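Local coordinates for protein L-amino acid deaminase (Proteus vulgaris, PDB 5I39) that binds flavin-adenine dinucleotide and probably acts as a membrane-bound oxidoreductase that deaminates L-amino acids, at residues 351-363 / 396-408. Residues are numbered along the deposited sequence; the frame is centred on the assembly and turned at random.
With EDO (1,2-ethanediol), chain H.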
ATOM      1  N   ALA A 351       2.944   9.194 -10.121  1.00 13.77           N
ATOM      2  CA  ALA A 351       3.339  10.565 -10.459  1.00 13.97           C
ATOM      3  C   ALA A 351       4.655  10.567 -11.258  1.00 14.68           C
ATOM      4  O   ALA A 351       5.406   9.595 -11.195  1.00 14.60           O
ATOM      5  CB  ALA A 351       3.483  11.396  -9.196  1.00 14.01           C
ATOM      6  N   PRO A 352       4.948  11.659 -11.997  1.00 15.24           N
ATOM      7  CA  PRO A 352       6.170  11.725 -12.820  1.00 16.04           C
ATOM      8  C   PRO A 352       7.494  11.428 -12.103  1.00 15.28           C
ATOM      9  O   PRO A 352       8.410  10.880 -12.720  1.00 16.89           O
ATOM     10  CB  PRO A 352       6.167  13.167 -13.332  1.00 17.23           C
ATOM     11  CG  PRO A 352       4.733  13.539 -13.386  1.00 17.22           C
ATOM     12  CD  PRO A 352       4.053  12.801 -12.269  1.00 15.94           C
ATOM     13  N   ASP A 353       7.583  11.783 -10.822  1.00 14.16           N
ATOM     14  CA  ASP A 353       8.793  11.543 -10.021  1.00 13.50           C
ATOM     15  C   ASP A 353       8.698  10.303  -9.111  1.00 13.32           C
ATOM     16  O   ASP A 353       9.568  10.100  -8.266  1.00 13.79           O
ATOM     17  CB  ASP A 353       9.164  12.798  -9.216  1.00 13.64           C
ATOM     18  CG  ASP A 353       8.119  13.181  -8.186  1.00 13.10           C
ATOM     19  OD1 ASP A 353       7.137  12.433  -7.977  1.00 12.70           O
ATOM     20  OD2 ASP A 353       8.274  14.255  -7.573  1.00 13.76           O
ATOM     21  N   GLU A 354       7.624   9.520  -9.287  1.00 12.91           N
ATOM     22  CA  GLU A 354       7.391   8.251  -8.571  0.70 13.37           C
ATOM     23  C   GLU A 354       7.126   8.409  -7.068  1.00 12.89           C
ATOM     24  O   GLU A 354       7.153   7.429  -6.322  1.00 14.10           O
ATOM     25  CB  GLU A 354       8.531   7.251  -8.833  0.70 14.51           C
ATOM     26  CG  GLU A 354       8.745   6.966 -10.315  0.70 17.00           C
ATOM     27  CD  GLU A 354       9.924   6.053 -10.610  0.70 19.78           C
ATOM     28  OE1 GLU A 354      10.688   5.708  -9.682  0.70 20.99           O
ATOM     29  OE2 GLU A 354      10.089   5.684 -11.793  0.70 22.44           O
ATOM     30  N   ASN A 355       6.833   9.630  -6.624  1.00 11.61           N
ATOM     31  CA  ASN A 355       6.511   9.886  -5.220  1.00 10.99           C
ATOM     32  C   ASN A 355       5.024  10.218  -5.075  1.00 10.13           C
ATOM     33  O   ASN A 355       4.381  10.599  -6.051  1.00 10.10           O
ATOM     34  CB  ASN A 355       7.388  11.006  -4.665  1.00 11.46           C
ATOM     35  CG  ASN A 355       8.859  10.637  -4.660  1.00 12.19           C
ATOM     36  OD1 ASN A 355       9.217   9.462  -4.543  1.00 13.29           O
ATOM     37  ND2 ASN A 355       9.720  11.636  -4.795  1.00 12.72           N
ATOM     38  N   PRO A 356       4.464  10.070  -3.857  1.00  9.42           N
ATOM     39  CA  PRO A 356       3.028  10.285  -3.673  1.00  9.22           C
ATOM     40  C   PRO A 356       2.551  11.713  -3.921  1.00  9.17           C
ATOM     41  O   PRO A 356       3.355  12.652  -3.945  1.00  9.57           O
ATOM     42  CB  PRO A 356       2.811   9.923  -2.194  1.00  8.96           C
ATOM     43  CG  PRO A 356       3.927   9.000  -1.857  1.00  9.06           C
ATOM     44  CD  PRO A 356       5.089   9.563  -2.621  1.00  9.12           C
ATOM     45  N   ILE A 357       1.243  11.846  -4.119  1.00  8.84           N
ATOM     46  CA  ILE A 357       0.579  13.149  -4.093  1.00  9.12           C
ATOM     47  C   ILE A 357      -0.294  13.172  -2.843  1.00  9.05           C
ATOM     48  O   ILE A 357      -1.321  12.495  -2.772  1.00  9.31           O
ATOM     49  CB  ILE A 357      -0.216  13.449  -5.378  1.00  9.62           C
ATOM     50  CG1 ILE A 357       0.746  13.473  -6.578  1.00  9.96           C
ATOM     51  CG2 ILE A 357      -0.928  14.791  -5.251  1.00 10.10           C
ATOM     52  CD1 ILE A 357       0.081  13.572  -7.938  1.00 10.78           C
ATOM     53  N   ILE A 358       0.168  13.932  -1.854  1.00  8.72           N
ATOM     54  CA  ILE A 358      -0.500  14.090  -0.565  1.00  8.92           C
ATOM     55  C   ILE A 358      -0.497  15.594  -0.370  1.00  9.26           C
ATOM     56  O   ILE A 358       0.532  16.165  -0.016  1.00  9.69           O
ATOM     57  CB  ILE A 358       0.262  13.397   0.584  1.00  9.27           C
ATOM     58  CG1 ILE A 358       0.496  11.910   0.282  1.00  9.60           C
ATOM     59  CG2 ILE A 358      -0.514  13.553   1.889  1.00  9.92           C
ATOM     60  CD1 ILE A 358       1.625  11.300   1.089  1.00  9.55           C
ATOM     61  N   SER A 359      -1.621  16.248  -0.641  1.00  9.72           N
ATOM     62  CA  SER A 359      -1.576  17.678  -0.921  1.00 10.53           C
ATOM     63  C   SER A 359      -2.880  18.405  -0.693  1.00 11.19           C
ATOM     64  O   SER A 359      -3.957  17.850  -0.891  1.00 11.78           O
ATOM     65  CB  SER A 359      -1.168  17.876  -2.386  1.00 10.54           C
ATOM     66  OG  SER A 359      -0.883  19.233  -2.685  1.00 10.99           O
ATOM     67  N   GLU A 360      -2.759  19.679  -0.320  1.00 11.64           N
ATOM     68  CA  GLU A 360      -3.855  20.620  -0.449  1.00 12.79           C
ATOM     69  C   GLU A 360      -4.092  20.917  -1.925  1.00 13.34           C
ATOM     70  O   GLU A 360      -3.234  20.675  -2.778  1.00 12.52           O
ATOM     71  CB  GLU A 360      -3.541  21.929   0.272  1.00 13.82           C
ATOM     72  CG  GLU A 360      -3.351  21.789   1.770  1.00 16.34           C
ATOM     73  CD  GLU A 360      -3.137  23.126   2.453  1.00 18.61           C
ATOM     74  OE1 GLU A 360      -4.060  23.967   2.415  1.00 23.58           O
ATOM     75  OE2 GLU A 360      -2.050  23.339   3.028  1.00 19.34           O
ATOM     76  N   VAL A 361      -5.270  21.463  -2.199  1.00 15.22           N
ATOM     77  CA  VAL A 361      -5.673  21.865  -3.539  1.00 15.69           C
ATOM     78  C   VAL A 361      -6.091  23.324  -3.413  1.00 16.54           C
ATOM     79  O   VAL A 361      -7.138  23.625  -2.840  1.00 16.48           O
ATOM     80  CB  VAL A 361      -6.822  20.981  -4.071  1.00 15.40           C
ATOM     81  CG1 VAL A 361      -7.271  21.430  -5.458  1.00 15.75           C
ATOM     82  CG2 VAL A 361      -6.388  19.522  -4.114  1.00 16.11           C
ATOM     83  N   LYS A 362      -5.266  24.227  -3.936  1.00 18.79           N
ATOM     84  CA  LYS A 362      -5.504  25.673  -3.789  1.00 20.26           C
ATOM     85  C   LYS A 362      -6.848  26.125  -4.382  1.00 19.22           C
ATOM     86  O   LYS A 362      -7.467  27.055  -3.875  1.00 19.76           O
ATOM     87  CB  LYS A 362      -4.337  26.498  -4.358  1.00 23.07           C
ATOM     88  CG  LYS A 362      -4.118  26.413  -5.865  1.00 25.37           C
ATOM     89  CD  LYS A 362      -2.925  27.246  -6.329  1.00 28.08           C
ATOM     90  CE  LYS A 362      -1.594  26.726  -5.799  1.00 29.91           C
ATOM     91  NZ  LYS A 362      -0.422  27.362  -6.462  1.00 32.18           N
ATOM     92  N   GLU A 363      -7.304  25.433  -5.422  1.00 18.86           N
ATOM     93  CA  GLU A 363      -8.581  25.728  -6.073  1.00 18.53           C
ATOM     94  C   GLU A 363      -9.798  25.420  -5.183  1.00 16.85           C
ATOM     95  O   GLU A 363     -10.871  25.996  -5.376  1.00 18.01           O
ATOM     96  CB  GLU A 363      -8.694  24.947  -7.391  1.00 20.09           C
ATOM     97  CG  GLU A 363      -7.667  25.331  -8.459  1.00 21.56           C
ATOM     98  CD  GLU A 363      -6.328  24.608  -8.346  1.00 22.82           C
ATOM     99  OE1 GLU A 363      -6.061  23.930  -7.326  1.00 23.89           O
ATOM    100  OE2 GLU A 363      -5.521  24.734  -9.288  1.00 26.26           O
ATOM    101  N   PRO A 396       2.564  19.812  10.090  1.00 13.28           N
ATOM    102  CA  PRO A 396       2.497  18.477   9.473  1.00 13.60           C
ATOM    103  C   PRO A 396       3.522  17.472  10.011  1.00 13.17           C
ATOM    104  O   PRO A 396       4.632  17.848  10.384  1.00 13.80           O
ATOM    105  CB  PRO A 396       2.750  18.773   7.993  1.00 15.21           C
ATOM    106  CG  PRO A 396       3.606  19.987   8.000  1.00 15.34           C
ATOM    107  CD  PRO A 396       3.151  20.809   9.172  1.00 14.00           C
ATOM    108  N   VAL A 397       3.139  16.197  10.026  1.00 12.01           N
ATOM    109  CA  VAL A 397       3.990  15.126  10.579  1.00 12.37           C
ATOM    110  C   VAL A 397       5.320  14.952   9.830  1.00 13.19           C
ATOM    111  O   VAL A 397       6.352  14.670  10.440  1.00 14.37           O
ATOM    112  CB  VAL A 397       3.225  13.776  10.665  1.00 12.28           C
ATOM    113  CG1 VAL A 397       2.781  13.271   9.291  1.00 12.10           C
ATOM    114  CG2 VAL A 397       4.051  12.718  11.394  1.00 13.23           C
ATOM    115  N   LEU A 398       5.282  15.106   8.512  1.00 14.07           N
ATOM    116  CA  LEU A 398       6.489  15.090   7.690  1.00 15.53           C
ATOM    117  C   LEU A 398       6.452  16.289   6.767  1.00 16.69           C
ATOM    118  O   LEU A 398       5.403  16.915   6.585  1.00 16.09           O
ATOM    119  CB  LEU A 398       6.590  13.788   6.876  1.00 16.61           C
ATOM    120  CG  LEU A 398       6.868  12.480   7.631  1.00 17.67           C
ATOM    121  CD1 LEU A 398       6.816  11.300   6.673  1.00 18.78           C
ATOM    122  CD2 LEU A 398       8.206  12.505   8.358  1.00 18.34           C
ATOM    123  N   ASP A 399       7.615  16.606   6.202  1.00 17.99           N
ATOM    124  CA  ASP A 399       7.754  17.650   5.190  1.00 18.55           C
ATOM    125  C   ASP A 399       6.799  17.359   4.026  1.00 17.52           C
ATOM    126  O   ASP A 399       6.960  16.340   3.355  1.00 18.28           O
ATOM    127  CB  ASP A 399       9.207  17.686   4.689  1.00 19.82           C
ATOM    128  CG  ASP A 399       9.454  18.750   3.622  1.00 21.85           C
ATOM    129  OD1 ASP A 399       8.579  19.610   3.371  1.00 21.60           O
ATOM    130  OD2 ASP A 399      10.553  18.719   3.029  1.00 24.49           O
ATOM    131  N   PRO A 400       5.788  18.229   3.812  1.00 17.08           N
ATOM    132  CA  PRO A 400       4.820  17.962   2.744  1.00 16.46           C
ATOM    133  C   PRO A 400       5.249  18.416   1.345  1.00 15.41           C
ATOM    134  O   PRO A 400       4.594  18.046   0.371  1.00 13.85           O
ATOM    135  CB  PRO A 400       3.589  18.747   3.197  1.00 18.02           C
ATOM    136  CG  PRO A 400       4.146  19.908   3.937  1.00 18.95           C
ATOM    137  CD  PRO A 400       5.448  19.463   4.547  1.00 18.84           C
ATOM    138  N   LYS A 401       6.324  19.199   1.237  1.00 15.09           N
ATOM    139  CA  LYS A 401       6.748  19.755  -0.056  1.00 14.74           C
ATOM    140  C   LYS A 401       6.988  18.697  -1.147  1.00 13.33           C
ATOM    141  O   LYS A 401       6.515  18.869  -2.269  1.00 12.57           O
ATOM    142  CB  LYS A 401       7.965  20.675   0.122  1.00 16.62           C
ATOM    143  CG  LYS A 401       7.609  21.982   0.809  1.00 19.99           C
ATOM    144  CD  LYS A 401       8.816  22.892   0.969  1.00 23.11           C
ATOM    145  CE  LYS A 401       8.436  24.209   1.630  1.00 26.20           C
ATOM    146  NZ  LYS A 401       7.703  25.126   0.712  1.00 28.84           N
ATOM    147  N   PRO A 402       7.673  17.579  -0.820  1.00 13.19           N
ATOM    148  CA  PRO A 402       7.878  16.557  -1.859  1.00 13.12           C
ATOM    149  C   PRO A 402       6.613  15.815  -2.313  1.00 11.85           C
ATOM    150  O   PRO A 402       6.670  15.075  -3.291  1.00 12.30           O
ATOM    151  CB  PRO A 402       8.855  15.570  -1.201  1.00 14.61           C
ATOM    152  CG  PRO A 402       9.479  16.319  -0.081  1.00 16.21           C
ATOM    153  CD  PRO A 402       8.412  17.244   0.410  1.00 14.34           C
ATOM    154  N   PHE A 403       5.498  15.999  -1.604  1.00 10.95           N
ATOM    155  CA  PHE A 403       4.226  15.357  -1.949  1.00 11.06           C
ATOM    156  C   PHE A 403       3.200  16.333  -2.521  1.00 10.89           C
ATOM    157  O   PHE A 403       2.076  15.940  -2.826  1.00 10.44           O
ATOM    158  CB  PHE A 403       3.642  14.662  -0.717  1.00 11.30           C
ATOM    159  CG  PHE A 403       4.657  13.887   0.074  1.00 11.66           C
ATOM    160  CD1 PHE A 403       5.423  12.905  -0.535  1.00 12.11           C
ATOM    161  CD2 PHE A 403       4.850  14.141   1.428  1.00 12.53           C
ATOM    162  CE1 PHE A 403       6.363  12.190   0.190  1.00 12.78           C
ATOM    163  CE2 PHE A 403       5.786  13.429   2.158  1.00 13.19           C
ATOM    164  CZ  PHE A 403       6.544  12.451   1.540  1.00 12.70           C
ATOM    165  N   SER A 404       3.599  17.587  -2.712  1.00 10.93           N
ATOM    166  CA  SER A 404       2.688  18.618  -3.187  1.00 11.48           C
ATOM    167  C   SER A 404       2.245  18.367  -4.622  1.00 11.49           C
ATOM    168  O   SER A 404       3.028  17.921  -5.463  1.00 11.75           O
ATOM    169  CB  SER A 404       3.361  19.990  -3.109  1.00 12.21           C
ATOM    170  OG  SER A 404       2.546  20.998  -3.685  1.00 13.08           O
ATOM    171  N   LEU A 405       0.995  18.727  -4.893  1.00 11.94           N
ATOM    172  CA  LEU A 405       0.430  18.688  -6.234  1.00 13.26           C
ATOM    173  C   LEU A 405       1.114  19.689  -7.174  1.00 14.37           C
ATOM    174  O   LEU A 405       1.086  19.514  -8.392  1.00 16.20           O
ATOM    175  CB  LEU A 405      -1.070  18.989  -6.147  1.00 13.99           C
ATOM    176  CG  LEU A 405      -1.904  19.029  -7.425  1.00 14.76           C
ATOM    177  CD1 LEU A 405      -1.827  17.709  -8.172  1.00 15.48           C
ATOM    178  CD2 LEU A 405      -3.345  19.365  -7.076  1.00 15.53           C
ATOM    179  N   TYR A 406       1.733  20.724  -6.604  1.00 14.36           N
ATOM    180  CA  TYR A 406       2.278  21.856  -7.370  1.00 16.00           C
ATOM    181  C   TYR A 406       3.797  21.822  -7.536  1.00 17.15           C
ATOM    182  O   TYR A 406       4.413  22.840  -7.855  1.00 18.73           O
ATOM    183  CB  TYR A 406       1.819  23.161  -6.709  1.00 16.63           C
ATOM    184  CG  TYR A 406       0.325  23.153  -6.520  1.00 17.02           C
ATOM    185  CD1 TYR A 406      -0.527  23.407  -7.594  1.00 18.12           C
ATOM    186  CD2 TYR A 406      -0.244  22.822  -5.290  1.00 16.75           C
ATOM    187  CE1 TYR A 406      -1.903  23.364  -7.442  1.00 19.06           C
ATOM    188  CE2 TYR A 406      -1.620  22.777  -5.130  1.00 17.79           C
ATOM    189  CZ  TYR A 406      -2.444  23.048  -6.207  1.00 18.56           C
ATOM    190  OH  TYR A 406      -3.806  23.003  -6.045  1.00 20.29           O
ATOM    191  N   ARG A 407       4.389  20.642  -7.357  1.00 16.90           N
ATOM    192  CA  ARG A 407       5.840  20.460  -7.469  1.00 16.95           C
ATOM    193  C   ARG A 407       6.343  20.194  -8.891  1.00 17.92           C
ATOM    194  O   ARG A 407       7.549  20.207  -9.120  1.00 21.15           O
ATOM    195  CB  ARG A 407       6.292  19.312  -6.562  1.00 15.22           C
ATOM    196  CG  ARG A 407       5.941  17.905  -7.040  1.00 13.95           C
ATOM    197  CD  ARG A 407       6.299  16.910  -5.958  1.00 12.96           C
ATOM    198  NE  ARG A 407       6.117  15.507  -6.331  1.00 12.54           N
ATOM    199  CZ  ARG A 407       5.075  14.735  -6.005  1.00 11.94           C
ATOM    200  NH1 ARG A 407       4.033  15.220  -5.337  1.00 11.43           N
ATOM    201  NH2 ARG A 407       5.064  13.455  -6.371  1.00 11.79           N
ATOM    202  N   PHE A 408       5.431  19.932  -9.824  1.00 19.17           N
ATOM    203  CA  PHE A 408       5.793  19.448 -11.161  1.00 21.63           C
ATOM    204  C   PHE A 408       6.049  20.597 -12.136  1.00 20.32           C
ATOM    205  O   PHE A 408       5.618  21.732 -11.927  1.00 26.85           O
ATOM    206  CB  PHE A 408       4.698  18.518 -11.696  1.00 20.62           C
ATOM    207  CG  PHE A 408       4.324  17.416 -10.738  1.00 19.51           C
ATOM    208  CD1 PHE A 408       5.145  16.306 -10.580  1.00 19.77           C
ATOM    209  CD2 PHE A 408       3.159  17.494  -9.979  1.00 19.64           C
ATOM    210  CE1 PHE A 408       4.810  15.294  -9.689  1.00 18.78           C
ATOM    211  CE2 PHE A 408       2.814  16.482  -9.092  1.00 18.82           C
ATOM    212  CZ  PHE A 408       3.640  15.379  -8.950  1.00 18.03           C
ATOM    213  OXT PHE A 408       6.708  20.412 -13.159  1.00 32.78           O
TER
HETATM  214  C1  EDO H 507       6.328   3.640  -6.948  1.00 26.46           C
HETATM  215  O1  EDO H 507       7.498   4.370  -6.565  1.00 28.18           O
HETATM  216  C2  EDO H 507       6.631   2.647  -8.057  1.00 32.18           C
HETATM  217  O2  EDO H 507       7.006   3.340  -9.258  1.00 26.86           O
HETATM  218  O   HOH W   1       8.863  14.413  -4.812  1.00 14.87           O
HETATM  219  O   HOH W   2       1.846  18.564   0.001  1.00 11.81           O
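Arg407 reaches into the hollow formed by the loop 351-356 and meets Asp353 side-on, Arg407 NE to Asp353 OD2 and NH2 to OD1, each 2.8 Å. Carboxylate and guanidinium are nearly coplanar, 17° apart, and Asp353 OD1 also accepts the backbone N-H of Asn355 from above the carboxylate plane, closing an Asx turn. The guanidinium forms weak bonds to the carbonyls of Asn355 and Pro356, while Phe408 CZ sits over the centre of one guanidinium face. The Phe408 ring is itself a bump lodged between Pro352, Ala351 and Ile357, with Pro352 CD 3.7 Å from Phe408 CE1. Further along, Phe403 lies beside Pro356 and Ile358, CD1 of the isoleucine over one ring face, and Phe403 O accepts from Ile358 N (2.9 Å). A chi1 of -170° turns Ser359 OG to accept the N-H of Leu405 and donate to Glu360 O, two bonds that fix the hydroxyl; the Leu405 side chain packs against Ile357 and Val361. At the far end Tyr406 fits into the bend at 360-363: Lys362, folded at chi3, lays CE over the ring centre and adds a cation-pi contact, NZ 4.3 Å from the centroid, while Tyr406 OH accepts from Lys362 N and donates to the syn lone pair of Glu363 OE1. The C-terminal tail thus lines strand 357-360, outermost in the Rossmann-type sheet and paired with strand 367-371. Salt bridge, tyrosine hydroxyl and a water joining Asp353, Asn355 and Pro402 suggest a tail held by polar bonds at several points.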